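Local coordinates for glycosyltransferase (Streptomyces viridochromogenes, PDB 2IUY), which probably transfers a sugar from a nucleotide-activated donor, with retention of configuration, during biosynthesis of the antibiotic avilamycin A, at residues L80-H91 and L101-H112. Sequence-based numbering, arbitrary orientation.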
loop_
_atom_site.group_PDB
_atom_site.type_symbol
_atom_site.label_atom_id
_atom_site.label_comp_id
_atom_site.label_asym_id
_atom_site.label_seq_id
_atom_site.Cartn_x
_atom_site.Cartn_y
_atom_site.Cartn_z
ATOM N N LEU A 80 12.924 -19.624 9.548
ATOM C CA LEU A 80 13.865 -19.186 8.497
ATOM C C LEU A 80 15.268 -19.815 8.597
ATOM O O LEU A 80 15.922 -20.059 7.575
ATOM C CB LEU A 80 13.969 -17.638 8.486
ATOM C CG LEU A 80 12.725 -16.867 8.017
ATOM C CD1 LEU A 80 12.967 -15.347 8.162
ATOM C CD2 LEU A 80 12.334 -17.240 6.591
ATOM N N ARG A 81 15.734 -20.073 9.821
ATOM C CA ARG A 81 17.045 -20.667 10.037
ATOM C C ARG A 81 17.185 -22.072 9.416
ATOM O O ARG A 81 18.253 -22.458 8.957
ATOM C CB ARG A 81 17.373 -20.681 11.550
ATOM C CG ARG A 81 18.831 -21.072 11.853
ATOM C CD ARG A 81 19.228 -20.877 13.348
ATOM N NE ARG A 81 19.848 -19.556 13.620
ATOM C CZ ARG A 81 21.140 -19.219 13.441
ATOM N NH1 ARG A 81 22.080 -20.078 12.968
ATOM N NH2 ARG A 81 21.516 -17.967 13.766
ATOM N N THR A 82 16.101 -22.828 9.379
ATOM C CA THR A 82 16.157 -24.207 8.892
ATOM C C THR A 82 15.430 -24.424 7.557
ATOM O O THR A 82 15.435 -25.545 7.014
ATOM C CB THR A 82 15.587 -25.177 9.950
ATOM O OG1 THR A 82 14.195 -24.885 10.181
ATOM C CG2 THR A 82 16.390 -25.052 11.276
ATOM N N ALA A 83 14.830 -23.343 7.039
ATOM C CA ALA A 83 13.994 -23.387 5.830
ATOM C C ALA A 83 14.851 -23.652 4.624
ATOM O O ALA A 83 15.969 -23.127 4.494
ATOM C CB ALA A 83 13.172 -22.085 5.635
ATOM N N ASP A 84 14.338 -24.528 3.767
ATOM C CA ASP A 84 14.868 -24.684 2.447
ATOM C C ASP A 84 14.158 -23.732 1.454
ATOM O O ASP A 84 13.347 -24.155 0.658
ATOM C CB ASP A 84 14.716 -26.156 2.026
ATOM C CG ASP A 84 15.420 -26.478 0.706
ATOM O OD1 ASP A 84 16.279 -25.685 0.262
ATOM O OD2 ASP A 84 15.131 -27.552 0.130
ATOM N N VAL A 85 14.470 -22.435 1.480
ATOM C CA VAL A 85 13.887 -21.524 0.461
ATOM C C VAL A 85 15.000 -20.832 -0.272
ATOM O O VAL A 85 16.098 -20.764 0.246
ATOM C CB VAL A 85 12.925 -20.470 1.055
ATOM C CG1 VAL A 85 11.631 -21.127 1.577
ATOM C CG2 VAL A 85 13.615 -19.595 2.118
ATOM N N ASP A 86 14.743 -20.301 -1.462
ATOM C CA ASP A 86 15.805 -19.635 -2.186
ATOM C C ASP A 86 15.984 -18.162 -1.770
ATOM O O ASP A 86 17.088 -17.609 -1.884
ATOM C CB ASP A 86 15.572 -19.718 -3.681
ATOM C CG ASP A 86 15.451 -21.162 -4.178
ATOM O OD1 ASP A 86 16.456 -21.930 -4.115
ATOM O OD2 ASP A 86 14.317 -21.539 -4.550
ATOM N N VAL A 87 14.894 -17.565 -1.287
ATOM C CA VAL A 87 14.768 -16.118 -1.115
ATOM C C VAL A 87 13.907 -15.878 0.104
ATOM O O VAL A 87 12.827 -16.476 0.241
ATOM C CB VAL A 87 14.001 -15.452 -2.348
ATOM C CG1 VAL A 87 13.755 -13.948 -2.126
ATOM C CG2 VAL A 87 14.749 -15.670 -3.682
ATOM N N VAL A 88 14.391 -15.011 0.987
ATOM C CA VAL A 88 13.570 -14.419 2.042
ATOM C C VAL A 88 13.329 -12.967 1.680
ATOM O O VAL A 88 14.249 -12.200 1.608
ATOM C CB VAL A 88 14.247 -14.518 3.437
ATOM C CG1 VAL A 88 13.486 -13.725 4.516
ATOM C CG2 VAL A 88 14.360 -15.997 3.845
ATOM N N HIS A 89 12.067 -12.616 1.467
ATOM C CA HIS A 89 11.653 -11.296 1.051
ATOM C C HIS A 89 10.834 -10.671 2.175
ATOM O O HIS A 89 9.658 -11.025 2.380
ATOM C CB HIS A 89 10.852 -11.429 -0.267
ATOM C CG HIS A 89 10.466 -10.124 -0.889
ATOM N ND1 HIS A 89 9.828 -10.056 -2.112
ATOM C CD2 HIS A 89 10.586 -8.844 -0.454
ATOM C CE1 HIS A 89 9.617 -8.786 -2.425
ATOM N NE2 HIS A 89 10.055 -8.034 -1.429
ATOM N N ASP A 90 11.502 -9.771 2.907
ATOM C CA ASP A 90 11.014 -9.100 4.072
ATOM C C ASP A 90 10.169 -7.874 3.727
ATOM O O ASP A 90 10.586 -6.988 2.999
ATOM C CB ASP A 90 12.173 -8.725 5.048
ATOM C CG ASP A 90 11.646 -8.200 6.397
ATOM O OD1 ASP A 90 10.589 -8.709 6.841
ATOM O OD2 ASP A 90 12.217 -7.249 6.983
ATOM N N HIS A 91 8.950 -7.854 4.274
ATOM C CA HIS A 91 8.073 -6.688 4.213
ATOM C C HIS A 91 7.829 -6.095 5.583
ATOM O O HIS A 91 7.048 -5.188 5.693
ATOM C CB HIS A 91 6.710 -7.085 3.609
ATOM C CG HIS A 91 6.810 -7.474 2.165
ATOM N ND1 HIS A 91 6.551 -6.596 1.140
ATOM C CD2 HIS A 91 7.215 -8.631 1.586
ATOM C CE1 HIS A 91 6.727 -7.214 -0.013
ATOM N NE2 HIS A 91 7.125 -8.453 0.230
ATOM N N LEU A 101 20.343 -17.109 8.264
ATOM C CA LEU A 101 19.774 -17.809 7.114
ATOM C C LEU A 101 20.792 -18.857 6.592
ATOM O O LEU A 101 22.026 -18.654 6.704
ATOM C CB LEU A 101 19.413 -16.806 5.996
ATOM C CG LEU A 101 18.353 -15.743 6.311
ATOM C CD1 LEU A 101 18.097 -14.993 5.042
ATOM C CD2 LEU A 101 17.017 -16.354 6.853
ATOM N N PRO A 102 20.285 -19.961 6.014
ATOM C CA PRO A 102 21.152 -21.026 5.540
ATOM C C PRO A 102 21.982 -20.542 4.360
ATOM O O PRO A 102 21.542 -19.639 3.627
ATOM C CB PRO A 102 20.164 -22.118 5.091
ATOM C CG PRO A 102 18.897 -21.795 5.732
ATOM C CD PRO A 102 18.876 -20.283 5.768
ATOM N N PRO A 103 23.189 -21.125 4.171
ATOM C CA PRO A 103 24.006 -20.662 3.040
ATOM C C PRO A 103 23.226 -20.828 1.760
ATOM O O PRO A 103 22.529 -21.816 1.584
ATOM C CB PRO A 103 25.193 -21.643 3.020
ATOM C CG PRO A 103 25.170 -22.365 4.340
ATOM C CD PRO A 103 23.817 -22.229 4.936
ATOM N N GLY A 104 23.320 -19.859 0.869
ATOM C CA GLY A 104 22.649 -19.961 -0.408
ATOM C C GLY A 104 21.344 -19.177 -0.427
ATOM O O GLY A 104 20.795 -18.895 -1.499
ATOM N N THR A 105 20.839 -18.814 0.742
ATOM C CA THR A 105 19.555 -18.110 0.799
ATOM C C THR A 105 19.765 -16.601 0.586
ATOM O O THR A 105 20.488 -15.963 1.333
ATOM C CB THR A 105 18.769 -18.418 2.124
ATOM O OG1 THR A 105 18.605 -19.830 2.237
ATOM C CG2 THR A 105 17.389 -17.812 2.069
ATOM N N ALA A 106 19.099 -16.037 -0.433
ATOM C CA ALA A 106 19.160 -14.587 -0.684
ATOM C C ALA A 106 18.222 -13.847 0.264
ATOM O O ALA A 106 17.152 -14.347 0.628
ATOM C CB ALA A 106 18.760 -14.270 -2.172
ATOM N N PHE A 107 18.632 -12.653 0.665
ATOM C CA PHE A 107 17.787 -11.809 1.493
ATOM C C PHE A 107 17.456 -10.504 0.735
ATOM O O PHE A 107 18.350 -9.808 0.227
ATOM C CB PHE A 107 18.432 -11.521 2.850
ATOM C CG PHE A 107 17.554 -10.739 3.758
ATOM C CD1 PHE A 107 16.552 -11.373 4.513
ATOM C CD2 PHE A 107 17.690 -9.351 3.847
ATOM C CE1 PHE A 107 15.713 -10.622 5.351
ATOM C CE2 PHE A 107 16.880 -8.596 4.699
ATOM C CZ PHE A 107 15.879 -9.224 5.427
ATOM N N ILE A 108 16.156 -10.219 0.636
ATOM C CA ILE A 108 15.668 -8.999 -0.013
ATOM C C ILE A 108 14.563 -8.372 0.830
ATOM O O ILE A 108 13.822 -9.076 1.536
ATOM C CB ILE A 108 15.163 -9.283 -1.508
ATOM C CG1 ILE A 108 14.980 -7.961 -2.293
ATOM C CG2 ILE A 108 13.902 -10.208 -1.536
ATOM C CD1 ILE A 108 14.799 -8.137 -3.832
ATOM N N SER A 109 14.446 -7.046 0.760
ATOM C CA SER A 109 13.346 -6.349 1.492
ATOM C C SER A 109 12.537 -5.470 0.564
ATOM O O SER A 109 13.092 -4.909 -0.353
ATOM C CB SER A 109 13.920 -5.464 2.648
ATOM O OG SER A 109 14.732 -6.242 3.535
ATOM N N SER A 110 11.245 -5.303 0.841
ATOM C CA SER A 110 10.487 -4.147 0.314
ATOM C C SER A 110 10.283 -3.214 1.511
ATOM O O SER A 110 9.630 -3.571 2.489
ATOM C CB SER A 110 9.112 -4.534 -0.228
ATOM O OG SER A 110 9.166 -5.327 -1.393
ATOM N N HIS A 111 10.843 -2.026 1.418
ATOM C CA HIS A 111 10.630 -0.977 2.403
ATOM C C HIS A 111 9.309 -0.237 2.256
ATOM O O HIS A 111 9.053 0.399 1.236
ATOM C CB HIS A 111 11.792 0.017 2.395
ATOM C CG HIS A 111 11.947 0.712 3.708
ATOM N ND1 HIS A 111 11.926 0.024 4.906
ATOM C CD2 HIS A 111 12.048 2.027 4.025
ATOM C CE1 HIS A 111 12.030 0.885 5.902
ATOM N NE2 HIS A 111 12.104 2.104 5.395
ATOM N N HIS A 112 8.491 -0.322 3.295
ATOM C CA HIS A 112 7.181 0.318 3.307
ATOM C C HIS A 112 7.090 1.511 4.281
ATOM O O HIS A 112 5.975 1.907 4.694
ATOM C CB HIS A 112 6.122 -0.734 3.639
ATOM C CG HIS A 112 6.131 -1.897 2.670
ATOM N ND1 HIS A 112 5.960 -1.726 1.315
ATOM C CD2 HIS A 112 6.269 -3.229 2.865
ATOM C CE1 HIS A 112 6.020 -2.898 0.708
ATOM N NE2 HIS A 112 6.180 -3.833 1.630
HETATM O O HOH W 1 14.452 -6.017 6.166
HETATM O O HOH W 2 8.853 -2.566 5.021
#
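H89 and S110 meet side chain to side chain where strands 87-90 and 106-111 run parallel in the N-terminal Rossmann-like sheet of this GT-B enzyme. With CG anti to the backbone N (chi1 -175°), the imidazole stands off the sheet and leans forward, so that NE2 forms a 2.8 Å hydrogen bond with S110 OG at the ring edge; either could be the donor. I108 CG2 packs obliquely against the same ring, 3.5 Å from H89 CG, and also touches V87 CG1; beta-branched residues suit such extended strands. Y332 and Y328 of the C-terminal helix 321-336 hydrogen-bond to H89 ND1 and S110 OG respectively, so polar atoms buried on this face have partners.

On the face of V88 and D90, the flat F107 ring is long enough to span both: CD1 is 3.9 Å from V88 CG1, and CZ is 3.8 Å from D90 CB. Branched V88 puts its second methyl, CG2, against L101 CD2 and T105 CG2. A water bridges D90 OD2 and S109 OG, while S92 and G94 also bind the carboxylate.

Beyond the strands, H91 and H112 meet rim to rim, their planes only 14° apart, with a 2.8 Å hydrogen bond between H91 ND1 and H112 NE2. Either ring could donate, and the bond probably helps to orient H112, whose side chain is about 8 Å from that of T256, a UDP-binding residue.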